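Local coordinates for G protein alpha subunit (Entamoeba histolytica, PDB 4FID) that probably acts as the GTP- and GDP-binding switch subunit of a heterotrimeric G protein, relaying signals from membrane receptors, at residues 192-197 and 233-238; 237-242 and 306-311. All coordinates share one frame; numbering follows the deposited sequence. Where two conformers were deposited one is given.

In the fold
Contacts 1 and 2 show how a Ras-like nucleotide fold assembles its guanine site from neighbouring strand ends. Their centres lie about 7 Å apart, and residues 237-238 belong to both. Along the chain, strand 187-193 comes first, then strand 230-236, which runs almost directly into helix 238-247, and finally strand 301-307. In the mixed sheet these three strands are adjacent and parallel, with 230-236 in the middle. Contact 1 joins this central strand to 187-193; contact 2 joins the start of the helix to the end of 301-307. Asn-236 OD1 and Thr-307 OG1 link the two contacts, and both contacts touch the GDP.

Contact 1 (192-197 and 233-238); sequences TSLAEY and IFLNKM. With GDP (guanosine-5'-diphosphate), chain C.
Thr-192 pairs with Leu-235, and Ser-193 with Asn-236, where two parallel strands of the Ras-like sheet end side by side, 230-236 running into the NKxD motif that starts at Asn-236. Three backbone bonds hold them: Thr-192 N to Phe-234 O (3.0 Å), Asn-236 N to Thr-192 O, and Leu-194 N to Asn-236 O (2.9 Å). On one face of the sheet the side chains of Thr-192 and Leu-235 lie side by side and point the same way, touching methyl to methyl, CG2 to CD2, at 3.7 Å. Leu-194, which follows Ser-193, crosses Leu-235 obliquely and rests CD1 against CB at 3.9 Å, with helix 263-275 covering this apolar patch. Ser-193 and Asn-236 point to the opposite face. At the strand end Asn-236, its CG anti to the backbone N (chi1 -165°), turns its amide to the guanine rim, where ND2 donates to GDP N7 at 2.9 Å. ND2 also reaches Ser-16 O, while OD1 is held by Thr-307 OG1 and Ala-309 N; together these fix the rotation of the amide. Lys-237 stretches its extended aliphatic chain across the face of the base, CG near GDP C5 and CE near N9, to an ammonium paired with Asp-117. Ser-193 lies alongside, and one water spans the two tips, 2.7 Å from Ser-193 OG and accepting from Lys-237 NZ at 3.0 Å.

Contact 2 (237-242 and 306-311); sequences KMDLFE and PTNATD. With GDP (guanosine-5'-diphosphate), chain C.
Asp-239 lays its carboxylate over the side-chain amide of Asn-308; the two planes are stacked only 26° apart, although the side chains themselves cross at about a right angle. The CG atoms of Asp-239 and Asn-308 come within 3.4 Å. No hydrogen bond joins the facing oxygens, since both are acceptors, and each group takes its donors from other neighbours. Asn-308 OD1 receives the hydroxyl of Thr-310 OG1 at 2.9 Å, within a type I turn running from Asn-308 to Asp-311. Residues 307-310, Thr-Asn-Ala-Thr, correspond to the TCAT loop of other G-alpha proteins. The first turn of helix 238-247 is tied to the end of strand 301-307, because the backbone N of Met-238, a selenomethionine in the crystal, gives a nearly straight bond to Thr-307 O at 3.1 Å. Asp-239 CG sits between its own backbone N and carbonyl carbon (chi1 50°), which swings both oxygens to the guanine edge. There GDP N1 donates to OD1 at 3.3 Å and more weakly to OD2, while GDP N2 donates to Asp-239 OD2 at 3.2 Å. From the turn, the amide of Ala-309 makes a weak bond to GDP O6, and Thr-310 CG2 lies over the base near GDP N3, on the face opposite the Lys-237 chain. Two acceptor oxygens thus complement N1 and N2, and an amide O6, consistent with the guanine selectivity known for the NKxD and TCAT loops.

Contact 1 (192-197 and 233-238)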
loop_
_atom_site.group_PDB
_atom_site.type_symbol
_atom_site.label_atom_id
_atom_site.label_comp_id
_atom_site.label_asym_id
_atom_site.label_seq_id
_atom_site.Cartn_x
_atom_site.Cartn_y
_atom_site.Cartn_z
ATOM N N THR A 192 2.765 -3.466 -6.828
ATOM C CA THR A 192 2.553 -4.731 -6.148
ATOM C C THR A 192 3.222 -4.735 -4.764
ATOM O O THR A 192 4.240 -4.079 -4.527
ATOM C CB THR A 192 3.015 -5.941 -7.012
ATOM O OG1 THR A 192 2.545 -7.172 -6.430
ATOM C CG2 THR A 192 4.550 -5.975 -7.135
ATOM N N SER A 193 2.613 -5.461 -3.844
ATOM C CA SER A 193 3.092 -5.543 -2.489
ATOM C C SER A 193 4.092 -6.672 -2.407
ATOM O O SER A 193 3.787 -7.803 -2.769
ATOM C CB SER A 193 1.914 -5.836 -1.561
ATOM O OG SER A 193 2.318 -5.834 -0.204
ATOM N N LEU A 194 5.290 -6.372 -1.920
ATOM C CA LEU A 194 6.284 -7.416 -1.742
ATOM C C LEU A 194 5.906 -8.296 -0.564
ATOM O O LEU A 194 6.239 -9.480 -0.531
ATOM C CB LEU A 194 7.674 -6.818 -1.529
ATOM C CG LEU A 194 8.417 -6.392 -2.799
ATOM C CD1 LEU A 194 9.649 -5.579 -2.448
ATOM C CD2 LEU A 194 8.789 -7.633 -3.581
ATOM N N ALA A 195 5.204 -7.726 0.407
ATOM C CA ALA A 195 4.971 -8.470 1.638
ATOM C C ALA A 195 3.863 -9.532 1.522
ATOM O O ALA A 195 3.559 -10.214 2.496
ATOM C CB ALA A 195 4.718 -7.523 2.804
ATOM N N GLU A 196 3.288 -9.682 0.330
ATOM C CA GLU A 196 2.199 -10.628 0.116
ATOM C C GLU A 196 2.686 -11.979 -0.397
ATOM O O GLU A 196 1.869 -12.836 -0.737
ATOM C CB GLU A 196 1.155 -10.054 -0.859
ATOM C CG GLU A 196 1.627 -10.041 -2.326
ATOM C CD GLU A 196 0.575 -9.531 -3.338
ATOM O OE1 GLU A 196 -0.422 -8.873 -2.943
ATOM O OE2 GLU A 196 0.771 -9.784 -4.548
ATOM N N TYR A 197 4.001 -12.178 -0.458
ATOM C CA TYR A 197 4.542 -13.433 -1.000
ATOM C C TYR A 197 4.038 -14.704 -0.295
ATOM O O TYR A 197 4.079 -15.779 -0.868
ATOM C CB TYR A 197 6.075 -13.426 -1.010
ATOM C CG TYR A 197 6.679 -13.382 0.365
ATOM C CD1 TYR A 197 6.929 -14.550 1.075
ATOM C CD2 TYR A 197 6.988 -12.166 0.967
ATOM C CE1 TYR A 197 7.477 -14.512 2.345
ATOM C CE2 TYR A 197 7.538 -12.115 2.233
ATOM C CZ TYR A 197 7.782 -13.292 2.909
ATOM O OH TYR A 197 8.331 -13.230 4.156
ATOM N N ILE A 233 7.226 -0.914 -12.770
ATOM C CA ILE A 233 6.693 -1.693 -11.668
ATOM C C ILE A 233 7.198 -1.118 -10.375
ATOM O O ILE A 233 8.404 -0.964 -10.206
ATOM C CB ILE A 233 7.130 -3.161 -11.732
ATOM C CG1 ILE A 233 6.537 -3.839 -12.948
ATOM C CG2 ILE A 233 6.659 -3.917 -10.493
ATOM C CD1 ILE A 233 6.864 -5.301 -12.985
ATOM N N PHE A 234 6.291 -0.807 -9.456
ATOM C CA PHE A 234 6.707 -0.399 -8.120
ATOM C C PHE A 234 6.540 -1.596 -7.217
ATOM O O PHE A 234 5.431 -2.064 -6.973
ATOM C CB PHE A 234 5.884 0.780 -7.570
ATOM C CG PHE A 234 6.185 2.117 -8.214
ATOM C CD1 PHE A 234 7.166 2.243 -9.190
ATOM C CD2 PHE A 234 5.470 3.253 -7.835
ATOM C CE1 PHE A 234 7.429 3.480 -9.789
ATOM C CE2 PHE A 234 5.724 4.491 -8.413
ATOM C CZ PHE A 234 6.713 4.604 -9.401
ATOM N N LEU A 235 7.652 -2.113 -6.741
ATOM C CA LEU A 235 7.623 -3.206 -5.798
ATOM C C LEU A 235 7.478 -2.556 -4.437
ATOM O O LEU A 235 8.450 -2.101 -3.826
ATOM C CB LEU A 235 8.917 -4.010 -5.912
ATOM C CG LEU A 235 9.091 -4.502 -7.358
ATOM C CD1 LEU A 235 10.565 -4.786 -7.707
ATOM C CD2 LEU A 235 8.225 -5.724 -7.610
ATOM N N ASN A 236 6.248 -2.501 -3.967
ATOM C CA ASN A 236 5.924 -1.656 -2.833
ATOM C C ASN A 236 5.984 -2.390 -1.504
ATOM O O ASN A 236 5.954 -3.640 -1.453
ATOM C CB ASN A 236 4.540 -1.051 -3.030
ATOM C CG ASN A 236 4.280 0.101 -2.104
ATOM O OD1 ASN A 236 5.158 0.939 -1.878
ATOM N ND2 ASN A 236 3.055 0.167 -1.570
ATOM N N LYS A 237 6.082 -1.603 -0.437
ATOM C CA LYS A 237 6.153 -2.130 0.927
ATOM C C LYS A 237 7.469 -2.829 1.190
ATOM O O LYS A 237 7.506 -3.845 1.877
ATOM C CB LYS A 237 4.972 -3.057 1.229
ATOM C CG LYS A 237 3.600 -2.380 0.971
ATOM C CD LYS A 237 2.452 -3.226 1.514
ATOM C CE LYS A 237 1.126 -2.489 1.450
ATOM N NZ LYS A 237 0.004 -3.339 1.923
HETATM N N MSE A 238 8.545 -2.258 0.650
HETATM C CA MSE A 238 9.878 -2.811 0.847
HETATM C C MSE A 238 10.239 -2.850 2.343
HETATM O O MSE A 238 10.891 -3.796 2.817
HETATM C CB MSE A 238 10.923 -2.041 0.019
HETATM C CG MSE A 238 12.370 -2.510 0.222
HETATM SE SE MSE A 238 12.902 -4.197 -0.645
HETATM C CE MSE A 238 14.828 -4.127 -0.293
HETATM P PB GDP C . -5.170 -0.040 -2.861
HETATM O O1B GDP C . -6.264 0.984 -2.686
HETATM O O2B GDP C . -5.795 -1.403 -3.048
HETATM O O3B GDP C . -4.389 0.340 -4.094
HETATM O O3A GDP C . -4.175 -0.112 -1.575
HETATM P PA GDP C . -4.096 1.013 -0.400
HETATM O O1A GDP C . -3.339 2.243 -0.856
HETATM O O2A GDP C . -5.479 1.399 0.093
HETATM O "O5'" GDP C . -3.310 0.260 0.799
HETATM C "C5'" GDP C . -3.922 0.125 2.086
HETATM C "C4'" GDP C . -2.903 0.148 3.234
HETATM O "O4'" GDP C . -1.574 -0.175 2.800
HETATM C "C3'" GDP C . -2.832 1.508 3.931
HETATM O "O3'" GDP C . -3.090 1.343 5.341
HETATM C "C2'" GDP C . -1.419 2.010 3.670
HETATM O "O2'" GDP C . -0.924 2.797 4.769
HETATM C "C1'" GDP C . -0.643 0.712 3.429
HETATM N N9 GDP C . 0.593 0.908 2.614
HETATM C C8 GDP C . 0.690 1.206 1.299
HETATM N N7 GDP C . 1.991 1.301 0.910
HETATM C C5 GDP C . 2.756 1.057 1.990
HETATM C C6 GDP C . 4.209 1.000 2.301
HETATM O O6 GDP C . 5.065 1.205 1.422
HETATM N N1 GDP C . 4.585 0.727 3.555
HETATM C C2 GDP C . 3.688 0.488 4.533
HETATM N N2 GDP C . 4.145 0.204 5.773
HETATM N N3 GDP C . 2.346 0.519 4.330
HETATM C C4 GDP C . 1.832 0.793 3.105
HETATM O O HOH W 1 0.240 -6.280 1.445
#

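Contact 2 (237-242 and 306-311)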
loop_
_atom_site.group_PDB
_atom_site.type_symbol
_atom_site.label_atom_id
_atom_site.label_comp_id
_atom_site.label_asym_id
_atom_site.label_seq_id
_atom_site.Cartn_x
_atom_site.Cartn_y
_atom_site.Cartn_z
ATOM N N LYS A 237 6.082 -1.603 -0.437
ATOM C CA LYS A 237 6.153 -2.130 0.927
ATOM C C LYS A 237 7.469 -2.829 1.190
ATOM O O LYS A 237 7.506 -3.845 1.877
ATOM C CB LYS A 237 4.972 -3.057 1.229
ATOM C CG LYS A 237 3.600 -2.380 0.971
ATOM C CD LYS A 237 2.452 -3.226 1.514
ATOM C CE LYS A 237 1.126 -2.489 1.450
ATOM N NZ LYS A 237 0.004 -3.339 1.923
HETATM N N MSE A 238 8.545 -2.258 0.650
HETATM C CA MSE A 238 9.878 -2.811 0.847
HETATM C C MSE A 238 10.239 -2.850 2.343
HETATM O O MSE A 238 10.891 -3.796 2.817
HETATM C CB MSE A 238 10.923 -2.041 0.019
HETATM C CG MSE A 238 12.370 -2.510 0.222
HETATM SE SE MSE A 238 12.902 -4.197 -0.645
HETATM C CE MSE A 238 14.828 -4.127 -0.293
ATOM N N ASP A 239 9.790 -1.857 3.091
ATOM C CA ASP A 239 9.992 -1.843 4.548
ATOM C C ASP A 239 9.370 -3.069 5.231
ATOM O O ASP A 239 10.055 -3.786 5.988
ATOM C CB ASP A 239 9.475 -0.526 5.188
ATOM C CG ASP A 239 8.027 -0.153 4.754
ATOM O OD1 ASP A 239 7.620 -0.435 3.596
ATOM O OD2 ASP A 239 7.303 0.453 5.586
ATOM N N LEU A 240 8.086 -3.311 4.937
ATOM C CA LEU A 240 7.336 -4.424 5.510
ATOM C C LEU A 240 7.956 -5.735 5.098
ATOM O O LEU A 240 8.021 -6.679 5.885
ATOM C CB LEU A 240 5.874 -4.379 5.072
ATOM C CG LEU A 240 5.102 -3.185 5.649
ATOM C CD1 LEU A 240 3.623 -3.196 5.233
ATOM C CD2 LEU A 240 5.251 -3.160 7.182
ATOM N N PHE A 241 8.423 -5.785 3.860
ATOM C CA PHE A 241 9.032 -6.991 3.330
ATOM C C PHE A 241 10.354 -7.367 4.041
ATOM O O PHE A 241 10.551 -8.519 4.393
ATOM C CB PHE A 241 9.209 -6.830 1.820
ATOM C CG PHE A 241 9.886 -7.988 1.155
ATOM C CD1 PHE A 241 9.234 -9.205 1.028
ATOM C CD2 PHE A 241 11.173 -7.845 0.630
ATOM C CE1 PHE A 241 9.866 -10.290 0.390
ATOM C CE2 PHE A 241 11.818 -8.914 0.001
ATOM C CZ PHE A 241 11.160 -10.142 -0.120
ATOM N N GLU A 242 11.241 -6.391 4.250
ATOM C CA GLU A 242 12.508 -6.599 4.970
ATOM C C GLU A 242 12.238 -7.328 6.276
ATOM O O GLU A 242 12.819 -8.369 6.564
ATOM C CB GLU A 242 13.149 -5.245 5.327
ATOM C CG GLU A 242 14.478 -4.914 4.649
ATOM C CD GLU A 242 15.564 -4.411 5.630
ATOM O OE1 GLU A 242 15.324 -3.427 6.376
ATOM O OE2 GLU A 242 16.669 -5.009 5.644
ATOM N N PRO A 306 11.986 -0.625 -6.154
ATOM C CA PRO A 306 11.227 -0.894 -4.937
ATOM C C PRO A 306 10.793 0.434 -4.326
ATOM O O PRO A 306 11.421 1.480 -4.558
ATOM C CB PRO A 306 12.238 -1.629 -4.040
ATOM C CG PRO A 306 13.594 -1.560 -4.782
ATOM C CD PRO A 306 13.437 -0.590 -5.908
ATOM N N THR A 307 9.702 0.395 -3.576
ATOM C CA THR A 307 9.186 1.594 -2.950
ATOM C C THR A 307 8.639 1.359 -1.540
ATOM O O THR A 307 8.271 0.223 -1.133
ATOM C CB THR A 307 8.077 2.239 -3.811
ATOM O OG1 THR A 307 6.881 1.459 -3.723
ATOM C CG2 THR A 307 8.503 2.337 -5.264
ATOM N N ASN A 308 8.611 2.457 -0.794
ATOM C CA ASN A 308 7.939 2.514 0.487
ATOM C C ASN A 308 6.957 3.694 0.444
ATOM O O ASN A 308 7.304 4.836 0.750
ATOM C CB ASN A 308 8.951 2.589 1.638
ATOM C CG ASN A 308 8.285 2.797 3.000
ATOM O OD1 ASN A 308 7.051 2.729 3.129
ATOM N ND2 ASN A 308 9.103 3.056 4.029
ATOM N N ALA A 309 5.734 3.386 0.019
ATOM C CA ALA A 309 4.675 4.372 -0.209
ATOM C C ALA A 309 4.295 5.268 0.994
ATOM O O ALA A 309 3.724 6.342 0.816
ATOM C CB ALA A 309 3.431 3.673 -0.765
ATOM N N THR A 310 4.582 4.831 2.211
ATOM C CA THR A 310 4.269 5.641 3.381
ATOM C C THR A 310 5.407 6.602 3.715
ATOM O O THR A 310 5.364 7.278 4.737
ATOM C CB THR A 310 3.982 4.775 4.611
ATOM O OG1 THR A 310 5.129 3.971 4.894
ATOM C CG2 THR A 310 2.794 3.878 4.351
ATOM N N ASP A 311 6.404 6.667 2.836
ATOM C CA ASP A 311 7.578 7.523 3.002
ATOM C C ASP A 311 7.660 8.572 1.883
ATOM O O ASP A 311 8.157 8.289 0.787
ATOM C CB ASP A 311 8.833 6.649 3.010
ATOM C CG ASP A 311 10.118 7.451 3.115
ATOM O OD1 ASP A 311 10.087 8.681 2.883
ATOM O OD2 ASP A 311 11.161 6.833 3.423
HETATM P PB GDP C . -5.170 -0.040 -2.861
HETATM O O1B GDP C . -6.264 0.984 -2.686
HETATM O O2B GDP C . -5.795 -1.403 -3.048
HETATM O O3B GDP C . -4.389 0.340 -4.094
HETATM O O3A GDP C . -4.175 -0.112 -1.575
HETATM P PA GDP C . -4.096 1.013 -0.400
HETATM O O1A GDP C . -3.339 2.243 -0.856
HETATM O O2A GDP C . -5.479 1.399 0.093
HETATM O "O5'" GDP C . -3.310 0.260 0.799
HETATM C "C5'" GDP C . -3.922 0.125 2.086
HETATM C "C4'" GDP C . -2.903 0.148 3.234
HETATM O "O4'" GDP C . -1.574 -0.175 2.800
HETATM C "C3'" GDP C . -2.832 1.508 3.931
HETATM O "O3'" GDP C . -3.090 1.343 5.341
HETATM C "C2'" GDP C . -1.419 2.010 3.670
HETATM O "O2'" GDP C . -0.924 2.797 4.769
HETATM C "C1'" GDP C . -0.643 0.712 3.429
HETATM N N9 GDP C . 0.593 0.908 2.614
HETATM C C8 GDP C . 0.690 1.206 1.299
HETATM N N7 GDP C . 1.991 1.301 0.910
HETATM C C5 GDP C . 2.756 1.057 1.990
HETATM C C6 GDP C . 4.209 1.000 2.301
HETATM O O6 GDP C . 5.065 1.205 1.422
HETATM N N1 GDP C . 4.585 0.727 3.555
HETATM C C2 GDP C . 3.688 0.488 4.533
HETATM N N2 GDP C . 4.145 0.204 5.773
HETATM N N3 GDP C . 2.346 0.519 4.330
HETATM C C4 GDP C . 1.832 0.793 3.105
#